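Local atomic coordinates of BB0689 (Borrelia burgdorferi, PDB entry 4D53), a protein that is an outer surface lipoprotein of the bacterial CAP superfamily whose precise molecular role is not established. Residues 9-12 with 13-17; 34-37 with 38-41; 89-92 with 93-97. All coordinates share one frame; numbering follows the deposited sequence.

Contact 1 of 3, residues 9-12 with 13-17; sequences TKED and MKILY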
ATOM      1  N   THR A   9      -2.646  -7.348 -11.684  1.00 21.16           N
ATOM      2  CA  THR A   9      -3.443  -7.418 -10.443  1.00 22.42           C
ATOM      3  C   THR A   9      -4.349  -6.171 -10.381  1.00 28.32           C
ATOM      4  O   THR A   9      -4.752  -5.707  -9.302  1.00 20.86           O
ATOM      5  CB  THR A   9      -2.473  -7.401  -9.249  1.00 19.56           C
ATOM      6  OG1 THR A   9      -1.598  -6.305  -9.389  1.00 19.78           O
ATOM      7  CG2 THR A   9      -1.705  -8.615  -9.266  1.00 20.11           C
ATOM      8  N   LYS A  10      -4.639  -5.555 -11.522  1.00 23.68           N
ATOM      9  CA  LYS A  10      -5.488  -4.364 -11.464  1.00 27.51           C
ATOM     10  C   LYS A  10      -6.798  -4.632 -10.777  1.00 24.58           C
ATOM     11  O   LYS A  10      -7.278  -3.795  -9.956  1.00 25.61           O
ATOM     12  CB  LYS A  10      -5.777  -3.794 -12.880  1.00 30.91           C
ATOM     13  CG  LYS A  10      -6.332  -2.392 -12.826  1.00 37.49           C
ATOM     14  CD  LYS A  10      -6.446  -1.828 -14.244  1.00 45.20           C
ATOM     15  CE  LYS A  10      -7.026  -0.422 -14.248  1.00 50.16           C
ATOM     16  NZ  LYS A  10      -7.759  -0.260 -15.541  1.00 54.62           N
ATOM     17  N   GLU A  11      -7.424  -5.745 -11.128  1.00 22.61           N
ATOM     18  CA  GLU A  11      -8.692  -6.080 -10.563  1.00 28.03           C
ATOM     19  C   GLU A  11      -8.598  -6.393  -9.043  1.00 26.71           C
ATOM     20  O   GLU A  11      -9.486  -5.986  -8.226  1.00 22.07           O
ATOM     21  CB  GLU A  11      -9.321  -7.231 -11.315  1.00 34.81           C
ATOM     22  CG  GLU A  11     -10.724  -7.555 -10.877  1.00 45.95           C
ATOM     23  CD  GLU A  11     -11.714  -6.403 -11.105  1.00 56.74           C
ATOM     24  OE1 GLU A  11     -11.653  -5.708 -12.178  1.00 48.68           O
ATOM     25  OE2 GLU A  11     -12.527  -6.178 -10.158  1.00 57.81           O
ATOM     26  N   ASP A  12      -7.495  -7.019  -8.661  1.00 21.45           N
ATOM     27  CA  ASP A  12      -7.235  -7.257  -7.233  1.00 21.81           C
ATOM     28  C   ASP A  12      -7.234  -5.974  -6.466  1.00 19.85           C
ATOM     29  O   ASP A  12      -7.870  -5.923  -5.400  1.00 22.74           O
ATOM     30  CB  ASP A  12      -5.875  -8.004  -7.048  1.00 22.45           C
ATOM     31  CG  ASP A  12      -5.830  -9.362  -7.724  1.00 26.88           C
ATOM     32  OD1 ASP A  12      -6.915  -9.885  -8.046  1.00 40.84           O
ATOM     33  OD2 ASP A  12      -4.743 -10.001  -7.733  1.00 27.22           O
ATOM     34  N   MET A  13      -6.540  -4.928  -6.958  1.00 18.96           N
ATOM     35  CA  MET A  13      -6.451  -3.692  -6.252  1.00 21.93           C
ATOM     36  C   MET A  13      -7.777  -2.981  -6.226  1.00 24.05           C
ATOM     37  O   MET A  13      -8.066  -2.305  -5.260  1.00 20.28           O
ATOM     38  CB  MET A  13      -5.374  -2.748  -6.787  1.00 20.93           C
ATOM     39  CG  MET A  13      -3.950  -3.161  -6.528  1.00 25.21           C
ATOM     40  SD  MET A  13      -3.662  -3.282  -4.718  1.00 26.13           S
ATOM     41  CE  MET A  13      -4.202  -1.703  -4.219  1.00 20.49           C
ATOM     42  N   LYS A  14      -8.595  -3.126  -7.267  1.00 23.08           N
ATOM     43  CA  LYS A  14      -9.975  -2.552  -7.200  1.00 25.17           C
ATOM     44  C   LYS A  14     -10.796  -3.172  -6.055  1.00 22.17           C
ATOM     45  O   LYS A  14     -11.501  -2.446  -5.310  1.00 22.92           O
ATOM     46  CB  LYS A  14     -10.619  -2.771  -8.604  1.00 27.28           C
ATOM     47  CG  LYS A  14     -12.068  -2.427  -8.875  1.00 47.55           C
ATOM     48  CD  LYS A  14     -12.302  -2.657 -10.420  1.00 51.97           C
ATOM     49  CE  LYS A  14     -13.232  -1.616 -11.047  1.00 67.17           C
ATOM     50  NZ  LYS A  14     -14.526  -1.519 -10.292  1.00 69.08           N
ATOM     51  N   ILE A  15     -10.660  -4.473  -5.852  1.00 20.05           N
ATOM     52  CA  ILE A  15     -11.311  -5.167  -4.750  1.00 21.70           C
ATOM     53  C   ILE A  15     -10.787  -4.625  -3.423  1.00 21.54           C
ATOM     54  O   ILE A  15     -11.565  -4.337  -2.469  1.00 21.20           O
ATOM     55  CB  ILE A  15     -11.224  -6.677  -4.935  1.00 22.69           C
ATOM     56  CG1 ILE A  15     -12.115  -7.144  -6.094  1.00 26.09           C
ATOM     57  CG2 ILE A  15     -11.573  -7.503  -3.667  1.00 23.32           C
ATOM     58  CD1 ILE A  15     -11.689  -8.521  -6.586  1.00 30.55           C
ATOM     59  N   LEU A  16      -9.470  -4.571  -3.300  1.00 19.20           N
ATOM     60  CA  LEU A  16      -8.882  -4.139  -2.033  1.00 19.51           C
ATOM     61  C   LEU A  16      -9.278  -2.701  -1.674  1.00 20.18           C
ATOM     62  O   LEU A  16      -9.618  -2.434  -0.542  1.00 18.71           O
ATOM     63  CB  LEU A  16      -7.380  -4.224  -2.078  1.00 19.67           C
ATOM     64  CG  LEU A  16      -6.640  -3.793  -0.797  1.00 21.45           C
ATOM     65  CD1 LEU A  16      -7.152  -4.638   0.380  1.00 20.66           C
ATOM     66  CD2 LEU A  16      -5.126  -4.012  -0.960  1.00 21.87           C
ATOM     67  N   TYR A  17      -9.199  -1.769  -2.627  1.00 19.09           N
ATOM     68  CA  TYR A  17      -9.615  -0.389  -2.390  1.00 20.39           C
ATOM     69  C   TYR A  17     -11.055  -0.328  -1.897  1.00 20.96           C
ATOM     70  O   TYR A  17     -11.418   0.405  -0.923  1.00 19.66           O
ATOM     71  CB  TYR A  17      -9.445   0.441  -3.708  1.00 22.53           C
ATOM     72  CG  TYR A  17      -8.060   0.853  -4.152  1.00 21.09           C
ATOM     73  CD1 TYR A  17      -7.076   1.283  -3.263  1.00 20.20           C
ATOM     74  CD2 TYR A  17      -7.713   0.803  -5.508  1.00 21.95           C
ATOM     75  CE1 TYR A  17      -5.863   1.723  -3.694  1.00 21.50           C
ATOM     76  CE2 TYR A  17      -6.510   1.227  -5.948  1.00 19.27           C
ATOM     77  CZ  TYR A  17      -5.570   1.671  -5.070  1.00 21.20           C
ATOM     78  OH  TYR A  17      -4.367   2.106  -5.555  1.00 21.78           O
TER

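Contact 2 of 3, residues 34-37 with 38-41; sequences IDDT and LEKV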
ATOM      1  N   ILE A  34      -8.186   7.672  -4.593  1.00 24.14           N
ATOM      2  CA  ILE A  34      -6.997   6.973  -5.202  1.00 26.82           C
ATOM      3  C   ILE A  34      -6.104   7.956  -5.880  1.00 30.83           C
ATOM      4  O   ILE A  34      -6.617   8.839  -6.601  1.00 24.69           O
ATOM      5  CB  ILE A  34      -7.452   5.915  -6.178  1.00 27.45           C
ATOM      6  CG1 ILE A  34      -8.275   4.864  -5.449  1.00 27.45           C
ATOM      7  CG2 ILE A  34      -6.225   5.238  -6.828  1.00 32.96           C
ATOM      8  CD1 ILE A  34      -9.135   4.019  -6.367  1.00 29.44           C
ATOM      9  N   ASP A  35      -4.794   7.889  -5.653  1.00 24.40           N
ATOM     10  CA  ASP A  35      -3.871   8.893  -6.170  1.00 27.11           C
ATOM     11  C   ASP A  35      -2.821   8.225  -7.063  1.00 30.23           C
ATOM     12  O   ASP A  35      -2.146   7.233  -6.638  1.00 23.07           O
ATOM     13  CB  ASP A  35      -3.196   9.599  -5.015  1.00 30.87           C
ATOM     14  CG  ASP A  35      -2.206  10.670  -5.476  1.00 36.37           C
ATOM     15  OD1 ASP A  35      -2.661  11.788  -5.704  1.00 35.89           O
ATOM     16  OD2 ASP A  35      -0.975  10.409  -5.584  1.00 32.12           O
ATOM     17  N   ASP A  36      -2.664   8.728  -8.297  1.00 27.77           N
ATOM     18  CA  ASP A  36      -1.678   8.191  -9.227  1.00 30.50           C
ATOM     19  C   ASP A  36      -0.263   8.203  -8.752  1.00 23.34           C
ATOM     20  O   ASP A  36       0.492   7.278  -9.071  1.00 29.33           O
ATOM     21  CB  ASP A  36      -1.696   8.984 -10.568  1.00 35.35           C
ATOM     22  CG  ASP A  36      -2.978   8.821 -11.324  1.00 43.13           C
ATOM     23  OD1 ASP A  36      -3.626   7.774 -11.211  1.00 48.39           O
ATOM     24  OD2 ASP A  36      -3.340   9.773 -12.054  1.00 48.19           O
ATOM     25  N   THR A  37       0.182   9.239  -8.100  1.00 26.31           N
ATOM     26  CA  THR A  37       1.538   9.252  -7.617  1.00 29.18           C
ATOM     27  C   THR A  37       1.766   8.159  -6.571  1.00 29.29           C
ATOM     28  O   THR A  37       2.821   7.515  -6.576  1.00 25.17           O
ATOM     29  CB  THR A  37       1.928  10.608  -7.063  1.00 33.09           C
ATOM     30  OG1 THR A  37       1.772  11.567  -8.101  1.00 37.00           O
ATOM     31  CG2 THR A  37       3.315  10.706  -6.630  1.00 32.26           C
ATOM     32  N   LEU A  38       0.836   8.017  -5.626  1.00 25.27           N
ATOM     33  CA  LEU A  38       0.980   6.963  -4.584  1.00 23.61           C
ATOM     34  C   LEU A  38       0.960   5.606  -5.259  1.00 21.14           C
ATOM     35  O   LEU A  38       1.727   4.727  -4.863  1.00 21.18           O
ATOM     36  CB  LEU A  38      -0.090   7.043  -3.498  1.00 22.21           C
ATOM     37  CG  LEU A  38      -0.007   8.283  -2.612  1.00 23.50           C
ATOM     38  CD1 LEU A  38      -1.074   8.202  -1.514  1.00 23.10           C
ATOM     39  CD2 LEU A  38       1.351   8.484  -1.981  1.00 24.12           C
ATOM     40  N   GLU A  39       0.107   5.392  -6.254  1.00 20.31           N
ATOM     41  CA  GLU A  39       0.085   4.110  -6.938  1.00 21.80           C
ATOM     42  C   GLU A  39       1.441   3.794  -7.625  1.00 27.15           C
ATOM     43  O   GLU A  39       1.912   2.659  -7.597  1.00 21.24           O
ATOM     44  CB  GLU A  39      -1.029   4.022  -7.980  1.00 25.74           C
ATOM     45  CG  GLU A  39      -2.402   3.772  -7.355  1.00 26.12           C
ATOM     46  CD  GLU A  39      -3.437   3.352  -8.347  1.00 27.42           C
ATOM     47  OE1 GLU A  39      -3.375   3.878  -9.461  1.00 27.88           O
ATOM     48  OE2 GLU A  39      -4.363   2.580  -8.053  1.00 23.61           O
ATOM     49  N   LYS A  40       2.058   4.828  -8.198  1.00 26.28           N
ATOM     50  CA  LYS A  40       3.350   4.643  -8.904  1.00 28.66           C
ATOM     51  C   LYS A  40       4.466   4.322  -7.887  1.00 22.45           C
ATOM     52  O   LYS A  40       5.240   3.395  -8.107  1.00 23.55           O
ATOM     53  CB  LYS A  40       3.720   5.901  -9.692  1.00 31.44           C
ATOM     54  CG  LYS A  40       5.022   5.790 -10.508  1.00 34.79           C
ATOM     55  CD  LYS A  40       5.741   7.096 -10.830  1.00 46.01           C
ATOM     56  CE  LYS A  40       4.823   8.134 -11.440  1.00 51.94           C
ATOM     57  NZ  LYS A  40       5.503   9.476 -11.432  1.00 63.58           N
ATOM     58  N   VAL A  41       4.507   5.033  -6.784  1.00 22.17           N
ATOM     59  CA  VAL A  41       5.521   4.802  -5.734  1.00 23.34           C
ATOM     60  C   VAL A  41       5.347   3.380  -5.154  1.00 22.63           C
ATOM     61  O   VAL A  41       6.337   2.695  -4.956  1.00 21.89           O
ATOM     62  CB  VAL A  41       5.446   5.889  -4.646  1.00 27.10           C
ATOM     63  CG1 VAL A  41       6.423   5.655  -3.509  1.00 29.69           C
ATOM     64  CG2 VAL A  41       5.737   7.278  -5.266  1.00 31.30           C
TER

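Contact 3 of 3, residues 89-92 with 93-97; sequences NRVV and NAWLN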
ATOM      1  N   ASN A  89      -8.404 -11.904  -0.020  1.00 21.75           N
ATOM      2  CA  ASN A  89      -9.578 -11.909   0.817  1.00 25.12           C
ATOM      3  C   ASN A  89      -9.247 -12.126   2.288  1.00 23.31           C
ATOM      4  O   ASN A  89     -10.125 -12.153   3.118  1.00 19.96           O
ATOM      5  CB  ASN A  89     -10.677 -12.919   0.324  1.00 27.82           C
ATOM      6  CG  ASN A  89     -10.251 -14.354   0.438  1.00 34.77           C
ATOM      7  OD1 ASN A  89      -9.122 -14.658   0.770  1.00 27.48           O
ATOM      8  ND2 ASN A  89     -11.167 -15.263   0.126  1.00 40.17           N
ATOM      9  N   ARG A  90      -7.982 -12.146   2.619  1.00 17.87           N
ATOM     10  CA  ARG A  90      -7.495 -12.244   4.001  1.00 19.08           C
ATOM     11  C   ARG A  90      -6.642 -11.088   4.484  1.00 17.53           C
ATOM     12  O   ARG A  90      -6.354 -10.970   5.683  1.00 16.80           O
ATOM     13  CB  ARG A  90      -6.656 -13.523   4.163  1.00 20.57           C
ATOM     14  CG  ARG A  90      -7.434 -14.857   4.004  1.00 24.52           C
ATOM     15  CD  ARG A  90      -8.737 -14.978   4.787  1.00 30.71           C
ATOM     16  NE  ARG A  90      -9.053 -16.420   4.963  1.00 36.86           N
ATOM     17  CZ  ARG A  90      -9.398 -17.054   6.117  1.00 42.31           C
ATOM     18  NH1 ARG A  90      -9.664 -16.390   7.236  1.00 39.91           N
ATOM     19  NH2 ARG A  90      -9.521 -18.403   6.146  1.00 37.33           N
ATOM     20  N   VAL A  91      -6.191 -10.246   3.580  1.00 18.02           N
ATOM     21  CA  VAL A  91      -5.187  -9.261   3.911  1.00 16.07           C
ATOM     22  C   VAL A  91      -5.695  -8.139   4.836  1.00 16.14           C
ATOM     23  O   VAL A  91      -4.963  -7.686   5.766  1.00 16.24           O
ATOM     24  CB  VAL A  91      -4.418  -8.750   2.703  1.00 18.02           C
ATOM     25  CG1 VAL A  91      -5.240  -7.824   1.804  1.00 19.64           C
ATOM     26  CG2 VAL A  91      -3.161  -8.020   3.148  1.00 18.08           C
ATOM     27  N   VAL A  92      -6.927  -7.700   4.670  1.00 16.76           N
ATOM     28  CA  VAL A  92      -7.422  -6.596   5.487  1.00 16.15           C
ATOM     29  C   VAL A  92      -7.496  -7.085   6.942  1.00 16.52           C
ATOM     30  O   VAL A  92      -7.053  -6.416   7.841  1.00 16.29           O
ATOM     31  CB  VAL A  92      -8.804  -6.062   4.994  1.00 18.34           C
ATOM     32  CG1 VAL A  92      -9.403  -5.129   6.019  1.00 19.59           C
ATOM     33  CG2 VAL A  92      -8.527  -5.333   3.705  1.00 19.61           C
ATOM     34  N   ASN A  93      -8.011  -8.277   7.143  1.00 17.05           N
ATOM     35  CA  ASN A  93      -8.044  -8.802   8.491  1.00 19.12           C
ATOM     36  C   ASN A  93      -6.677  -9.058   9.061  1.00 16.92           C
ATOM     37  O   ASN A  93      -6.470  -8.813  10.271  1.00 15.77           O
ATOM     38  CB  ASN A  93      -8.926 -10.035   8.606  1.00 18.62           C
ATOM     39  CG  ASN A  93     -10.415  -9.663   8.604  1.00 24.36           C
ATOM     40  OD1 ASN A  93     -10.788  -8.582   9.018  1.00 28.69           O
ATOM     41  ND2 ASN A  93     -11.241 -10.561   8.181  1.00 22.29           N
ATOM     42  N   ALA A  94      -5.722  -9.481   8.210  1.00 16.99           N
ATOM     43  CA  ALA A  94      -4.378  -9.635   8.722  1.00 16.38           C
ATOM     44  C   ALA A  94      -3.759  -8.276   9.206  1.00 15.71           C
ATOM     45  O   ALA A  94      -3.063  -8.177  10.281  1.00 17.81           O
ATOM     46  CB  ALA A  94      -3.507 -10.291   7.654  1.00 16.62           C
ATOM     47  N   TRP A  95      -4.045  -7.179   8.478  1.00 14.76           N
ATOM     48  CA  TRP A  95      -3.603  -5.894   8.918  1.00 15.54           C
ATOM     49  C   TRP A  95      -4.385  -5.392  10.186  1.00 15.65           C
ATOM     50  O   TRP A  95      -3.785  -4.815  11.076  1.00 15.88           O
ATOM     51  CB  TRP A  95      -3.806  -4.813   7.761  1.00 15.97           C
ATOM     52  CG  TRP A  95      -2.769  -4.919   6.688  1.00 16.91           C
ATOM     53  CD1 TRP A  95      -1.464  -5.162   6.853  1.00 17.12           C
ATOM     54  CD2 TRP A  95      -2.948  -4.634   5.301  1.00 17.47           C
ATOM     55  NE1 TRP A  95      -0.807  -5.079   5.648  1.00 20.31           N
ATOM     56  CE2 TRP A  95      -1.713  -4.850   4.670  1.00 18.75           C
ATOM     57  CE3 TRP A  95      -4.077  -4.345   4.521  1.00 20.22           C
ATOM     58  CZ2 TRP A  95      -1.515  -4.602   3.320  1.00 18.85           C
ATOM     59  CZ3 TRP A  95      -3.909  -4.181   3.147  1.00 19.51           C
ATOM     60  CH2 TRP A  95      -2.651  -4.279   2.581  1.00 17.13           C
ATOM     61  N   LEU A  96      -5.676  -5.679  10.268  1.00 18.36           N
ATOM     62  CA  LEU A  96      -6.426  -5.322  11.469  1.00 19.14           C
ATOM     63  C   LEU A  96      -5.865  -5.982  12.756  1.00 20.36           C
ATOM     64  O   LEU A  96      -5.947  -5.374  13.818  1.00 18.98           O
ATOM     65  CB  LEU A  96      -7.916  -5.572  11.333  1.00 18.65           C
ATOM     66  CG  LEU A  96      -8.697  -4.676  10.375  1.00 20.59           C
ATOM     67  CD1 LEU A  96     -10.088  -5.245  10.226  1.00 23.64           C
ATOM     68  CD2 LEU A  96      -8.734  -3.254  10.866  1.00 24.93           C
ATOM     69  N   ASN A  97      -5.272  -7.167  12.639  1.00 17.08           N
ATOM     70  CA  ASN A  97      -4.687  -7.898  13.768  1.00 18.99           C
ATOM     71  C   ASN A  97      -3.354  -7.322  14.247  1.00 19.66           C
ATOM     72  O   ASN A  97      -2.851  -7.761  15.269  1.00 19.18           O
ATOM     73  CB  ASN A  97      -4.638  -9.406  13.341  1.00 19.79           C
ATOM     74  CG  ASN A  97      -3.983 -10.331  14.367  1.00 22.08           C
ATOM     75  OD1 ASN A  97      -4.388 -10.365  15.541  1.00 21.67           O
ATOM     76  ND2 ASN A  97      -2.874 -11.043  13.922  1.00 19.68           N
TER
HETATM   77  O   HOH W   1      -9.543  -9.831   5.259  1.00 19.68           O

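Contact 1 of 3, residues 9-12 with 13-17
Glu11 and Lys14 meet on the outer side of the first turns of helix 10-26, the opening helix of this CAP domain. Backbone bonding comes first. The i to i+4 pattern begins at Thr9, the N-cap residue, whose carbonyl O takes Met13 N at 3.0 Å. Lys10 O receives Lys14 N, Glu11 O receives Ile15 N, and Asp12 O receives Leu16 N at 3.0 Å. The side chain of Thr9 makes no capping bond; its OG1 is hydrogen-bonded to the backbone O of Arg117 instead, which fastens the helix start to strand 112-119.

Charged side chains form the second group. The chain of Glu11 leaves with CG anti to the backbone N (chi1 -174°), and the bend at chi2 brings the carboxylate beside CD of Lys14, the two chains crossing at a slant, with OE2 3.5 Å from that carbon. Lys14 bends away beyond it, and its NZ stays 5.1 Å from Glu11 OE2, so the attraction is at most a longer-range one and no salt bridge forms. Both residues suit an exposed face, with long aliphatic stems and charged ends. Asp12 behaves differently: its OD2 makes a salt bridge with Arg117, a second tie to the same strand. An acid near a helix N-terminus also probably gains from the helix dipole.

Van der Waals packing completes the account. Ile15 CG1 rests against the backbone O of Glu11 at 3.6 Å, and its side chain touches Leu88. Buried Leu16 packs on Leu88, Val91, Val92 and Phe127. One turn before Tyr17, the terminal methyl of Met13, CE, sits 3.7 Å above the plane of the Tyr17 ring, displaced toward its rim.

Contact 2 of 3, residues 34-37 with 38-41
Asp35 caps Leu38 at the start of helix 36-52 through a classic aspartate N-cap, at the point where the short strand 33-34 of the CAP domain gives way to the helix. Asp35 OD2 accepts Leu38 N at 3.0 Å through its anti lone pair, and an N-H...O angle of 157° keeps the bond fairly straight. CG stands anti to the backbone N of Asp35 (chi1 180°), which carries the carboxylate over the first turn. The other oxygen, OD1, forms a salt bridge with Arg134, so one short acid serves both the helix end and strand 125-134. The same OD2 also rests 3.8 Å from CG of Leu38, whose buried side chain crosses that of Asp35 at about a right angle.

Glu39 can be followed outward from its backbone. Its N is bonded to Asp35 O at 2.9 Å, the first i to i+4 bond of the helix. CB packs beside this same carbonyl oxygen and that of Asp36. CG comes closer to Asp35 O, at 3.5 Å, and the chain then runs extended toward Ile34, crossing that side chain obliquely. Ile34 CG2 lies over one face of the Glu39 carboxylate, 3.7 Å from CD. At the tip, OE2 has Tyr17 as its probable hydrogen-bond partner, whereas OE1 is 4.3 Å from Asp36 OD1, a like-charge approach whose mild repulsion is probably offset for Asp36 by the helix N-terminus.

Lys40 N and Val41 N continue the bonding with Asp36 O and Thr37 O. Beta-branched Val41 fits the buried face, where it touches Ile68 and Leu130; its CG2 presses close to the helix backbone, 3.2 Å from Thr37 O.

Contact 3 of 3, residues 89-92 with 93-97
In Val91, CG2 stands anti to the backbone N while CG1 takes the crowded position between N and the carbonyl carbon (chi1 72°). Trp95, one turn later, directs CG anti to its own carbonyl carbon (chi1 -76°). The two side chains consequently run side by side in the same direction, and a valine methyl comes to rest over the indole. This is a CH-pi contact: Val91 CG2 lies 3.6 Å from the centroid of the six-membered ring of Trp95, only 6° off the ring normal. A beta-branched valine suits the place because one of its methyls can point straight at the ring face, and the large indole suits a buried site whose one polar atom is satisfied, since NE1 donates to Leu82 O.

At the short helix 91-96 of the CAP domain, three backbone bonds join residues 90-92 to 94-96. Arg90 O takes Ala94 N, Val91 O takes Trp95 N at 2.9 Å, and Val92 O takes Leu96 N at 2.9 Å. Val92 also meets Leu96 through side chains, CG1 to CD1 at 4.3 Å, a looser apolar touch. Near the first turn a water donates to Asn89 O and accepts from Asn93 N at 2.9 Å, bridging a backbone N-H to the residue four places earlier.

Toward the protein interior, Val91 and Val92 bear on Leu16 of helix 10-26. Trp95 packs on Ile81 and Ala83 of strand 75-84 and on Phe127 and Val129 of strand 125-134, and it meets His101 edge-to-face. Leu96 reaches Lys102 and Leu105 of helix 99-105, so the short helix lies among two helices and the sheet.

How the contacts relate
All three contacts lie at the beginnings of helices, each with a buried and a solvent-facing side. Contacts 2 and 3 lie on opposite sides of the chain's centre, their nearest atoms about 12 Å apart, and contact 1 touches both. Toward contact 2 the link combines a probable hydrogen bond, Tyr17 OH to Glu39 OE2 at 2.5 Å, with packing of the Tyr17 ring on Ile34; toward contact 3 it is apolar, with Leu16 CD1 3.7 Å from Val92 CG2. Chemistry follows place: residues 9-12 and 34-37 use acids to reach arginines of the sheet, whereas residues 89-97 turn aliphatic and aromatic groups inward and keep asparagines at the surface.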